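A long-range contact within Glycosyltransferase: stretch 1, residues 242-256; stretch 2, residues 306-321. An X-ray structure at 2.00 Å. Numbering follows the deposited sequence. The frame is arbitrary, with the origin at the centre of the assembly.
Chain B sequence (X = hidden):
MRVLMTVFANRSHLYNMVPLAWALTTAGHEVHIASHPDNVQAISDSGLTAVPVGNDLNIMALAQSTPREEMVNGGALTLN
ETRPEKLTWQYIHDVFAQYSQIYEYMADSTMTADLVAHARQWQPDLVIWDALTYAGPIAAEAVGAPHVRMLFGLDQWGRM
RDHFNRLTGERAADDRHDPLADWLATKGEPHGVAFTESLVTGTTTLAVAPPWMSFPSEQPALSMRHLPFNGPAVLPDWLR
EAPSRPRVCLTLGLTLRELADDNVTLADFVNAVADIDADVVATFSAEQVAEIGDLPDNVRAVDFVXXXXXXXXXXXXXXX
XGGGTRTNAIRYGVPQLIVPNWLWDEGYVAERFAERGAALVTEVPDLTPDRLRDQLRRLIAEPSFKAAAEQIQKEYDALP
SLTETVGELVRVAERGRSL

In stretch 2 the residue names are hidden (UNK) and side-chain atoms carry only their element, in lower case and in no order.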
# COMPACT_ATOMS: atom_id res chain seq x y z
N ALA B 242 -15.88 -15.82 -16.85
CA ALA B 242 -15.46 -15.87 -18.26
C ALA B 242 -16.15 -14.79 -19.12
O ALA B 242 -17.39 -14.72 -19.20
CB ALA B 242 -15.73 -17.27 -18.83
N PRO B 243 -15.36 -13.93 -19.75
CA PRO B 243 -15.95 -12.93 -20.63
C PRO B 243 -16.75 -13.58 -21.78
O PRO B 243 -16.23 -14.38 -22.54
CB PRO B 243 -14.74 -12.15 -21.15
CG PRO B 243 -13.54 -13.04 -20.84
CD PRO B 243 -13.91 -13.73 -19.57
N SER B 244 -18.02 -13.20 -21.87
CA SER B 244 -18.93 -13.70 -22.89
C SER B 244 -18.51 -13.37 -24.36
O SER B 244 -18.43 -14.29 -25.21
CB SER B 244 -20.33 -13.15 -22.61
OG SER B 244 -21.27 -13.80 -23.44
N ARG B 245 -18.29 -12.07 -24.64
CA ARG B 245 -17.84 -11.53 -25.96
C ARG B 245 -17.27 -10.10 -25.75
O ARG B 245 -17.31 -9.62 -24.64
CB ARG B 245 -19.01 -11.49 -26.93
CG ARG B 245 -20.19 -10.76 -26.35
CD ARG B 245 -20.70 -9.73 -27.30
NE ARG B 245 -21.89 -9.16 -26.70
CZ ARG B 245 -22.83 -8.48 -27.34
NH1 ARG B 245 -22.75 -8.24 -28.64
NH2 ARG B 245 -23.87 -8.05 -26.67
N PRO B 246 -16.78 -9.42 -26.80
CA PRO B 246 -16.06 -8.14 -26.57
C PRO B 246 -16.72 -7.19 -25.54
O PRO B 246 -17.94 -7.17 -25.42
CB PRO B 246 -16.04 -7.50 -27.96
CG PRO B 246 -16.02 -8.70 -28.88
CD PRO B 246 -16.95 -9.69 -28.24
N ARG B 247 -15.91 -6.47 -24.78
CA ARG B 247 -16.43 -5.58 -23.73
C ARG B 247 -15.95 -4.20 -24.06
O ARG B 247 -14.89 -4.05 -24.66
CB ARG B 247 -15.81 -5.95 -22.40
CG ARG B 247 -16.74 -6.12 -21.31
CD ARG B 247 -16.09 -7.04 -20.29
NE ARG B 247 -17.00 -8.12 -19.90
CZ ARG B 247 -16.77 -9.05 -18.97
NH1 ARG B 247 -15.65 -9.07 -18.26
NH2 ARG B 247 -17.70 -9.95 -18.75
N VAL B 248 -16.73 -3.19 -23.67
CA VAL B 248 -16.30 -1.81 -23.80
C VAL B 248 -16.61 -1.15 -22.48
O VAL B 248 -17.62 -1.46 -21.84
CB VAL B 248 -17.03 -1.07 -24.95
CG1 VAL B 248 -16.83 0.44 -24.87
CG2 VAL B 248 -16.52 -1.61 -26.32
N CYS B 249 -15.73 -0.23 -22.07
CA CYS B 249 -15.82 0.38 -20.81
C CYS B 249 -16.16 1.81 -21.12
O CYS B 249 -15.47 2.48 -21.87
CB CYS B 249 -14.47 0.22 -20.08
SG CYS B 249 -14.49 1.27 -18.63
N LEU B 250 -17.26 2.27 -20.54
CA LEU B 250 -17.76 3.62 -20.69
C LEU B 250 -17.76 4.37 -19.35
O LEU B 250 -18.53 4.04 -18.46
CB LEU B 250 -19.20 3.57 -21.24
CG LEU B 250 -19.93 4.88 -21.39
CD1 LEU B 250 -19.24 5.78 -22.47
CD2 LEU B 250 -21.47 4.64 -21.62
N THR B 251 -16.91 5.39 -19.24
CA THR B 251 -16.75 6.23 -18.06
C THR B 251 -16.75 7.67 -18.53
O THR B 251 -15.71 8.32 -18.51
CB THR B 251 -15.38 5.98 -17.28
OG1 THR B 251 -14.30 6.02 -18.19
CG2 THR B 251 -15.31 4.67 -16.65
N LEU B 252 -17.90 8.12 -19.04
CA LEU B 252 -18.14 9.46 -19.58
C LEU B 252 -19.37 10.12 -18.90
O LEU B 252 -19.85 11.19 -19.30
CB LEU B 252 -18.35 9.40 -21.11
CG LEU B 252 -17.33 10.03 -22.06
CD1 LEU B 252 -18.10 10.47 -23.26
CD2 LEU B 252 -16.60 11.23 -21.46
N GLY B 253 -19.85 9.45 -17.85
CA GLY B 253 -20.86 9.95 -16.93
C GLY B 253 -20.80 11.43 -16.65
O GLY B 253 -21.79 12.13 -16.87
N LEU B 254 -19.65 11.92 -16.17
CA LEU B 254 -19.57 13.32 -15.79
C LEU B 254 -19.83 14.26 -16.98
O LEU B 254 -20.73 15.12 -16.92
CB LEU B 254 -18.26 13.67 -15.08
CG LEU B 254 -18.41 14.52 -13.79
CD1 LEU B 254 -17.04 14.93 -13.27
CD2 LEU B 254 -19.35 15.78 -13.89
N THR B 255 -19.07 14.07 -18.06
CA THR B 255 -19.21 14.90 -19.28
C THR B 255 -20.63 14.86 -19.89
O THR B 255 -21.12 15.86 -20.46
CB THR B 255 -18.17 14.49 -20.36
OG1 THR B 255 -16.90 14.26 -19.74
CG2 THR B 255 -18.02 15.57 -21.45
N LEU B 256 -21.29 13.71 -19.74
CA LEU B 256 -22.55 13.46 -20.44
C LEU B 256 -23.72 14.24 -19.88
O LEU B 256 -24.50 14.81 -20.64
CB LEU B 256 -22.86 11.96 -20.55
CG LEU B 256 -22.98 11.42 -21.99
CD1 LEU B 256 -22.24 12.26 -23.04
CD2 LEU B 256 -22.58 9.96 -22.08
N UNK B 306 -13.18 -1.29 -10.77
CA UNK B 306 -11.69 -1.36 -10.83
C UNK B 306 -11.15 -1.66 -12.25
O UNK B 306 -11.23 -2.79 -12.75
c UNK B 306 -13.77 -2.41 -9.99
c UNK B 306 -11.35 -2.46 -9.84
c UNK B 306 -12.61 -3.40 -9.84
N UNK B 307 -10.60 -0.63 -12.90
CA UNK B 307 -10.19 -0.66 -14.29
C UNK B 307 -9.19 -1.76 -14.56
O UNK B 307 -9.19 -2.38 -15.61
c UNK B 307 -11.81 1.42 -15.59
c UNK B 307 -9.52 0.66 -14.67
c UNK B 307 -10.31 1.71 -15.45
c UNK B 307 -10.03 3.09 -14.90
N UNK B 308 -8.27 -1.98 -13.61
CA UNK B 308 -7.25 -2.99 -13.81
C UNK B 308 -7.92 -4.33 -13.78
O UNK B 308 -7.38 -5.21 -14.36
n UNK B 308 -7.68 -2.51 -9.41
c UNK B 308 -7.29 -3.77 -9.37
n UNK B 308 -6.71 -4.06 -10.53
c UNK B 308 -6.18 -2.93 -12.74
c UNK B 308 -7.35 -1.97 -10.63
c UNK B 308 -6.74 -2.94 -11.35
N UNK B 309 -9.10 -4.52 -13.16
CA UNK B 309 -9.76 -5.89 -13.32
C UNK B 309 -10.56 -6.00 -14.59
O UNK B 309 -10.61 -7.08 -15.22
c UNK B 309 -10.64 -6.28 -12.14
N UNK B 310 -11.15 -4.86 -14.97
CA UNK B 310 -12.00 -4.75 -16.17
C UNK B 310 -11.18 -4.68 -17.49
O UNK B 310 -11.43 -5.45 -18.42
c UNK B 310 -12.96 -3.53 -16.06
c UNK B 310 -14.90 -4.49 -17.47
c UNK B 310 -14.76 -2.03 -16.94
c UNK B 310 -13.95 -3.30 -17.22
N UNK B 311 -10.24 -3.75 -17.59
CA UNK B 311 -9.65 -3.47 -18.90
C UNK B 311 -8.98 -4.64 -19.63
O UNK B 311 -8.95 -4.62 -20.83
c UNK B 311 -10.39 -0.60 -19.86
c UNK B 311 -8.31 0.08 -18.65
c UNK B 311 -9.39 -0.90 -18.68
c UNK B 311 -8.71 -2.25 -18.86
N UNK B 312 -8.38 -5.64 -18.92
CA UNK B 312 -7.79 -6.81 -19.67
C UNK B 312 -8.77 -7.53 -20.63
O UNK B 312 -8.35 -8.20 -21.58
c UNK B 312 -7.03 -6.78 -17.42
c UNK B 312 -8.13 -5.78 -17.47
c UNK B 312 -7.38 -7.75 -18.55
N UNK B 313 -10.06 -7.40 -20.36
CA UNK B 313 -11.05 -7.99 -21.24
C UNK B 313 -11.76 -6.97 -22.17
O UNK B 313 -12.75 -7.33 -22.77
o UNK B 313 -12.87 -7.84 -19.61
c UNK B 313 -12.08 -8.74 -20.38
N UNK B 314 -11.28 -5.73 -22.30
CA UNK B 314 -12.07 -4.70 -23.05
C UNK B 314 -11.47 -4.42 -24.39
O UNK B 314 -10.28 -4.27 -24.46
s UNK B 314 -13.25 -3.44 -20.95
c UNK B 314 -12.15 -3.36 -22.32
N UNK B 315 -12.30 -4.26 -25.42
CA UNK B 315 -11.78 -3.84 -26.73
C UNK B 315 -11.65 -2.31 -26.79
O UNK B 315 -10.98 -1.80 -27.68
c UNK B 315 -12.71 -4.35 -27.91
N UNK B 316 -12.30 -1.58 -25.90
CA UNK B 316 -12.21 -0.11 -25.97
C UNK B 316 -12.57 0.53 -24.64
O UNK B 316 -13.31 -0.07 -23.85
c UNK B 316 -13.08 0.43 -27.10
N UNK B 317 -12.09 1.74 -24.40
CA UNK B 317 -12.59 2.51 -23.26
C UNK B 317 -12.88 3.90 -23.78
O UNK B 317 -12.08 4.49 -24.50
c UNK B 317 -12.13 3.39 -20.88
c UNK B 317 -11.47 3.03 -19.55
c UNK B 317 -11.56 2.58 -22.07
c UNK B 317 -10.22 3.06 -22.58
N UNK B 318 -14.02 4.41 -23.37
CA UNK B 318 -14.51 5.74 -23.75
C UNK B 318 -14.42 6.57 -22.52
O UNK B 318 -15.08 6.22 -21.52
c UNK B 318 -16.20 4.58 -25.27
c UNK B 318 -16.03 5.64 -24.18
c UNK B 318 -16.55 6.98 -24.68
N UNK B 319 -13.66 7.67 -22.56
CA UNK B 319 -13.47 8.41 -21.31
C UNK B 319 -13.04 9.88 -21.57
O UNK B 319 -12.89 10.30 -22.74
c UNK B 319 -11.05 7.69 -20.87
c UNK B 319 -12.47 7.62 -20.41
c UNK B 319 -10.03 8.46 -20.45
c UNK B 319 -9.30 7.26 -22.13
n UNK B 319 -8.94 8.16 -21.23
n UNK B 319 -10.58 6.98 -21.95
N UNK B 320 -12.86 10.67 -20.51
CA UNK B 320 -12.57 12.09 -20.72
C UNK B 320 -11.09 12.46 -20.84
O UNK B 320 -10.76 13.69 -20.92
n UNK B 320 -12.58 11.90 -17.47
c UNK B 320 -12.49 12.94 -18.38
c UNK B 320 -13.23 12.93 -19.67
n UNK B 320 -11.23 13.36 -16.63
c UNK B 320 -11.62 13.85 -17.85
c UNK B 320 -11.82 12.19 -16.42
N UNK B 321 -10.23 11.44 -20.92
CA UNK B 321 -8.81 11.66 -21.23
C UNK B 321 -7.87 12.02 -20.06
O UNK B 321 -6.74 12.47 -20.29
O HOH W 1 -13.34 -7.08 -25.67
O HOH W 2 -13.70 9.81 -17.84

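Position 306 carries three carbons that close a ring onto the backbone N, far from stretch 1; this is Pro306, at the N-cap of a helix, where a ring-stiffened backbone fits. Position 307 has four carbons forked at the second. One fork tip lies near the sulfur of Cys249, and the residue is Leu307, long enough to bring CD1 to 4.1 Å from Cys249 SG. At 308 a single carbon leads to a five-membered ring of three carbons and two nitrogens, out of reach of stretch 1: His308, on which the contact sets no demand. Position 309, with one carbon and equally free of contact, is Ala309, a residue at home in a helix.

Position 310 again shows four carbons forked at the second, lying between the side chains of Arg247 and Cys249. It is Leu310: its CD1 is 4.0 Å from Arg247 CD, and its CD2 is 3.7 Å from Cys249 SG, so its branched end suits a place beside both aliphatic and sulfur surfaces. The same fork at 311 sends one tip to the Cys249 side chain: Leu311. Its CA-to-CB bond points away, yet the chain is long enough to bring CD2 to 4.2 Å from Cys249 CB. Position 312 has three carbons closed onto its N, exposed and untouched by stretch 1: Pro312, its ring suited to the bend of a 3-10 segment.

Position 313 bears one carbon and one oxygen, the oxygen at the edge of the Arg247 guanidinium: Ser313. The small hydroxyl serves two partners: Ser313 OG donates to Leu310 O (3.0 Å), back into the turn before it, and accepts a weak hydrogen bond from Arg247 NH1 (3.3 Å). Position 314 ends in a sulfur after one carbon, near Arg247 and Cys249: Cys314, compact enough for a buried site, with SG 3.9 Å from Arg247 CB and 4.0 Å from Cys249 CB.

Position 315 has a single carbon near Arg247: Ala315, small where the chain turns a corner; its N donates to Arg247 O at 2.7 Å. The single carbon at 316 faces Val248: Ala316, its CB 4.1 Å from Val248 CG2, a small group packed against valine. Position 317 has four carbons forked at the first, the two-carbon arm reaching the Cys249 sulfur: Ile317, CD1 3.6 Å from Cys249 SG. Position 318 has three carbons, one carrying two, against Leu250 and Leu252: Val318, beta-branched as strands favour, with CB 3.6 Å from Leu250 CD1 and CG1 4.1 Å from Leu252 CD1.

Position 319 has one carbon, beside Thr251, then a five-membered ring of three carbons and two nitrogens: His319. Its CB is 3.3 Å from Thr251 OG1 while the ring leads away. The same atoms at 320, the first carbon near Thr255, give His320, CB 3.9 Å from Thr255 OG1; its ND1 and N both lie at water 2, which also reaches Thr251 O. Position 321 has no side chain, no contact and a positive phi, which favours glycine: Gly321.

The contact is a parallel strand pairing. Cys249 N donates to Ala316 O (3.0 Å), Val318 N to Cys249 O (2.8 Å) and Thr251 N to Val318 O (3.0 Å). Val248, Leu250, Ala316 and Val318 pack on one face; on the other, Cys249 meets Ile317 and the leucines of the preceding helical segment.

Stretch 2, residues 306-321: PLHALLPSCAAIVHHG
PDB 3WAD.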